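Local coordinates for protein fervidolysin (PDB 1R6V) that degrades keratin into peptides as a calcium-binding, subtilisin-like serine protease, allowing its bacterium to grow on native feathers, at residues 284-296 with 306-318. The protein carries 1 engineered substitution. Numbering follows the deposited sequence.
Sequences AMEHGVVMVVSAG and YPAGYPGVIQVAA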
loop_
_atom_site.group_PDB
_atom_site.type_symbol
_atom_site.label_atom_id
_atom_site.label_comp_id
_atom_site.label_asym_id
_atom_site.label_seq_id
_atom_site.Cartn_x
_atom_site.Cartn_y
_atom_site.Cartn_z
ATOM N N ALA A 284 -10.983 -5.177 3.827
ATOM C CA ALA A 284 -11.585 -4.768 5.071
ATOM C C ALA A 284 -12.627 -3.656 4.838
ATOM O O ALA A 284 -13.738 -3.720 5.367
ATOM C CB ALA A 284 -10.480 -4.287 6.046
ATOM N N MET A 285 -12.280 -2.644 4.052
ATOM C CA MET A 285 -13.219 -1.537 3.821
ATOM C C MET A 285 -14.474 -1.992 3.059
ATOM O O MET A 285 -15.581 -1.483 3.305
ATOM C CB MET A 285 -12.513 -0.370 3.104
ATOM C CG MET A 285 -11.469 0.318 4.004
ATOM S SD MET A 285 -10.743 1.883 3.392
ATOM C CE MET A 285 -9.502 1.271 2.153
ATOM N N GLU A 286 -14.303 -2.958 2.164
ATOM C CA GLU A 286 -15.438 -3.483 1.399
ATOM C C GLU A 286 -16.388 -4.223 2.333
ATOM O O GLU A 286 -17.579 -4.351 2.049
ATOM C CB GLU A 286 -14.947 -4.401 0.270
ATOM C CG GLU A 286 -14.590 -3.634 -0.999
ATOM C CD GLU A 286 -13.849 -4.464 -2.036
ATOM O OE1 GLU A 286 -14.055 -5.698 -2.080
ATOM O OE2 GLU A 286 -13.068 -3.871 -2.819
ATOM N N HIS A 287 -15.859 -4.709 3.450
ATOM C CA HIS A 287 -16.664 -5.391 4.448
ATOM C C HIS A 287 -17.166 -4.375 5.481
ATOM O O HIS A 287 -17.722 -4.744 6.514
ATOM C CB HIS A 287 -15.854 -6.502 5.133
ATOM C CG HIS A 287 -15.697 -7.732 4.294
ATOM N ND1 HIS A 287 -16.557 -8.806 4.384
ATOM C CD2 HIS A 287 -14.824 -8.030 3.305
ATOM C CE1 HIS A 287 -16.221 -9.713 3.484
ATOM N NE2 HIS A 287 -15.174 -9.266 2.816
ATOM N N GLY A 288 -16.954 -3.092 5.183
ATOM C CA GLY A 288 -17.413 -2.023 6.052
ATOM C C GLY A 288 -16.545 -1.677 7.243
ATOM O O GLY A 288 -17.012 -0.984 8.143
ATOM N N VAL A 289 -15.298 -2.139 7.262
ATOM C CA VAL A 289 -14.424 -1.843 8.395
ATOM C C VAL A 289 -13.667 -0.548 8.159
ATOM O O VAL A 289 -13.144 -0.308 7.062
ATOM C CB VAL A 289 -13.383 -2.959 8.658
ATOM C CG1 VAL A 289 -14.038 -4.349 8.626
ATOM C CG2 VAL A 289 -12.275 -2.853 7.676
ATOM N N VAL A 290 -13.600 0.275 9.204
ATOM C CA VAL A 290 -12.911 1.562 9.161
ATOM C C VAL A 290 -11.457 1.314 9.512
ATOM O O VAL A 290 -11.175 0.565 10.438
ATOM C CB VAL A 290 -13.536 2.545 10.183
ATOM C CG1 VAL A 290 -12.719 3.852 10.261
ATOM C CG2 VAL A 290 -14.963 2.854 9.741
ATOM N N MET A 291 -10.544 1.928 8.764
ATOM C CA MET A 291 -9.118 1.739 9.001
ATOM C C MET A 291 -8.480 3.067 9.401
ATOM O O MET A 291 -8.380 3.961 8.576
ATOM C CB MET A 291 -8.455 1.182 7.729
ATOM C CG MET A 291 -8.996 -0.219 7.317
ATOM S SD MET A 291 -8.657 -1.657 8.412
ATOM C CE MET A 291 -7.404 -2.608 7.398
ATOM N N VAL A 292 -8.073 3.163 10.670
ATOM C CA VAL A 292 -7.441 4.360 11.239
ATOM C C VAL A 292 -5.932 4.109 11.223
ATOM O O VAL A 292 -5.464 3.080 11.723
ATOM C CB VAL A 292 -7.932 4.594 12.696
ATOM C CG1 VAL A 292 -7.255 5.836 13.291
ATOM C CG2 VAL A 292 -9.477 4.784 12.699
ATOM N N VAL A 293 -5.183 5.029 10.631
ATOM C CA VAL A 293 -3.728 4.872 10.532
ATOM C C VAL A 293 -3.044 6.140 10.988
ATOM O O VAL A 293 -3.432 7.251 10.601
ATOM C CB VAL A 293 -3.295 4.595 9.078
ATOM C CG1 VAL A 293 -1.784 4.336 9.007
ATOM C CG2 VAL A 293 -4.077 3.422 8.534
ATOM N N SER A 294 -2.011 5.990 11.802
ATOM C CA SER A 294 -1.323 7.183 12.258
ATOM C C SER A 294 -0.503 7.789 11.111
ATOM O O SER A 294 0.003 7.078 10.228
ATOM C CB SER A 294 -0.404 6.836 13.427
ATOM O OG SER A 294 0.688 6.108 12.920
ATOM N N ALA A 295 -0.405 9.116 11.110
ATOM C CA ALA A 295 0.394 9.842 10.119
ATOM C C ALA A 295 1.859 9.500 10.422
ATOM O O ALA A 295 2.162 8.980 11.490
ATOM C CB ALA A 295 0.178 11.352 10.274
ATOM N N GLY A 296 2.756 9.797 9.490
ATOM C CA GLY A 296 4.170 9.507 9.685
ATOM C C GLY A 296 4.779 9.869 11.032
ATOM O O GLY A 296 4.196 10.621 11.823
ATOM N N TYR A 306 3.136 3.750 3.394
ATOM C CA TYR A 306 2.022 2.783 3.391
ATOM C C TYR A 306 2.011 1.912 4.642
ATOM O O TYR A 306 3.066 1.504 5.127
ATOM C CB TYR A 306 2.075 1.912 2.120
ATOM C CG TYR A 306 2.002 2.737 0.864
ATOM C CD1 TYR A 306 3.159 3.103 0.173
ATOM C CD2 TYR A 306 0.774 3.236 0.415
ATOM C CE1 TYR A 306 3.098 3.952 -0.928
ATOM C CE2 TYR A 306 0.704 4.086 -0.679
ATOM C CZ TYR A 306 1.862 4.441 -1.338
ATOM O OH TYR A 306 1.780 5.319 -2.389
ATOM N N PRO A 307 0.810 1.529 5.129
ATOM C CA PRO A 307 -0.541 1.802 4.616
ATOM C C PRO A 307 -1.183 3.181 4.721
ATOM O O PRO A 307 -2.266 3.364 4.179
ATOM C CB PRO A 307 -1.397 0.758 5.335
ATOM C CG PRO A 307 -0.763 0.762 6.707
ATOM C CD PRO A 307 0.743 0.708 6.352
ATOM N N ALA A 308 -0.554 4.143 5.390
ATOM C CA ALA A 308 -1.160 5.474 5.522
ATOM C C ALA A 308 -1.573 6.092 4.188
ATOM O O ALA A 308 -2.588 6.787 4.105
ATOM C CB ALA A 308 -0.183 6.430 6.258
ATOM N N GLY A 309 -0.775 5.841 3.146
ATOM C CA GLY A 309 -1.042 6.397 1.828
ATOM C C GLY A 309 -2.117 5.745 0.974
ATOM O O GLY A 309 -2.397 6.228 -0.126
ATOM N N TYR A 310 -2.716 4.649 1.434
ATOM C CA TYR A 310 -3.775 4.024 0.623
ATOM C C TYR A 310 -5.058 4.848 0.725
ATOM O O TYR A 310 -5.446 5.276 1.817
ATOM C CB TYR A 310 -4.050 2.595 1.100
ATOM C CG TYR A 310 -2.913 1.624 0.817
ATOM C CD1 TYR A 310 -2.481 0.732 1.798
ATOM C CD2 TYR A 310 -2.294 1.584 -0.433
ATOM C CE1 TYR A 310 -1.449 -0.177 1.546
ATOM C CE2 TYR A 310 -1.260 0.672 -0.696
ATOM C CZ TYR A 310 -0.853 -0.199 0.307
ATOM O OH TYR A 310 0.144 -1.112 0.051
ATOM N N PRO A 311 -5.745 5.075 -0.409
ATOM C CA PRO A 311 -6.980 5.864 -0.342
ATOM C C PRO A 311 -8.065 5.215 0.490
ATOM O O PRO A 311 -8.246 3.993 0.444
ATOM C CB PRO A 311 -7.376 6.021 -1.810
ATOM C CG PRO A 311 -6.789 4.782 -2.473
ATOM C CD PRO A 311 -5.431 4.693 -1.796
ATOM N N GLY A 312 -8.757 6.035 1.281
ATOM C CA GLY A 312 -9.847 5.544 2.095
ATOM C C GLY A 312 -9.598 5.448 3.589
ATOM O O GLY A 312 -10.552 5.438 4.378
ATOM N N VAL A 313 -8.335 5.338 3.987
ATOM C CA VAL A 313 -8.027 5.242 5.405
ATOM C C VAL A 313 -8.215 6.603 6.060
ATOM O O VAL A 313 -8.283 7.624 5.373
ATOM C CB VAL A 313 -6.567 4.793 5.664
ATOM C CG1 VAL A 313 -6.283 3.501 4.925
ATOM C CG2 VAL A 313 -5.599 5.873 5.272
ATOM N N ILE A 314 -8.339 6.597 7.380
ATOM C CA ILE A 314 -8.470 7.832 8.146
ATOM C C ILE A 314 -7.081 8.055 8.744
ATOM O O ILE A 314 -6.692 7.369 9.692
ATOM C CB ILE A 314 -9.474 7.698 9.297
ATOM C CG1 ILE A 314 -10.870 7.373 8.747
ATOM C CG2 ILE A 314 -9.503 8.986 10.106
ATOM C CD1 ILE A 314 -11.968 7.322 9.824
ATOM N N GLN A 315 -6.330 9.002 8.189
ATOM C CA GLN A 315 -4.974 9.271 8.684
ATOM C C GLN A 315 -5.036 10.294 9.821
ATOM O O GLN A 315 -5.696 11.320 9.701
ATOM C CB GLN A 315 -4.087 9.769 7.542
ATOM C CG GLN A 315 -2.639 9.958 7.959
ATOM C CD GLN A 315 -1.732 10.348 6.795
ATOM O OE1 GLN A 315 -2.044 10.090 5.633
ATOM N NE2 GLN A 315 -0.597 10.957 7.112
ATOM N N VAL A 316 -4.338 10.010 10.918
ATOM C CA VAL A 316 -4.402 10.845 12.110
ATOM C C VAL A 316 -3.102 11.511 12.532
ATOM O O VAL A 316 -2.068 10.854 12.639
ATOM C CB VAL A 316 -4.906 9.990 13.296
ATOM C CG1 VAL A 316 -5.021 10.812 14.565
ATOM C CG2 VAL A 316 -6.234 9.345 12.929
ATOM N N ALA A 317 -3.167 12.814 12.785
ATOM C CA ALA A 317 -1.995 13.558 13.232
ATOM C C ALA A 317 -1.997 13.699 14.747
ATOM O O ALA A 317 -3.043 13.650 15.391
ATOM C CB ALA A 317 -1.983 14.934 12.591
ATOM N N ALA A 318 -0.813 13.899 15.319
ATOM C CA ALA A 318 -0.679 14.061 16.764
ATOM C C ALA A 318 -0.774 15.537 17.152
ATOM O O ALA A 318 -0.119 16.384 16.539
ATOM C CB ALA A 318 0.658 13.501 17.213
HETATM O O HOH W 1 -11.507 3.479 6.505
#
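Val293 holds CG1 anti to its backbone N (chi1 -176°), which sends that methyl against Ala308, CG1 to CB 3.8 Å, while CG2 meets CB of Val313. Gln315 has CG likewise anti to N (chi1 -175°) and runs on extended, carrying its amide alongside Ala295, where NE2 comes 3.3 Å from CB. Strands 290-294 and 314-318 pair in parallel, with both of these side chains on one face of the sheet. Val293 straddles Ile314 and Val316: its N donates to Ile314 O at 2.9 Å, and its O accepts from Val316 N. Ile314 N reaches Met291 O almost straight, with 173° at the hydrogen. Where the pairing begins, a water accepts from Met291 N and donates to Gly312 O, bridging the two segments. Next to it, Met285 from the end of helix 275-286 lays SD 3.7 Å from Gly312 O; a CB on Gly312 would collide with that sulfur. On the face opposite Val293 and Gln315, Val292 CG1 lies 3.7 Å from Val316 CG2; helix 380-397 packs on Val292 through Thr388 and on Val316 through Ala383 and Val387. Val290 CG1 touches Ile314 CD1. An alanine replacing Gln315 would remove the amide and is likely to leave a gap beside Ala295 and deprive Ser335 of a weak hydrogen bond. These are neighbouring strands of the subtilase central sheet, with strand 263-269 pairing along the other edge of 290-294. Ser294 ends its strand about 5 Å, side chain to side chain, from Ser381, the probable charge-relay serine; the contact thus combines backbone hydrogen bonds with buried apolar side chains near the active site.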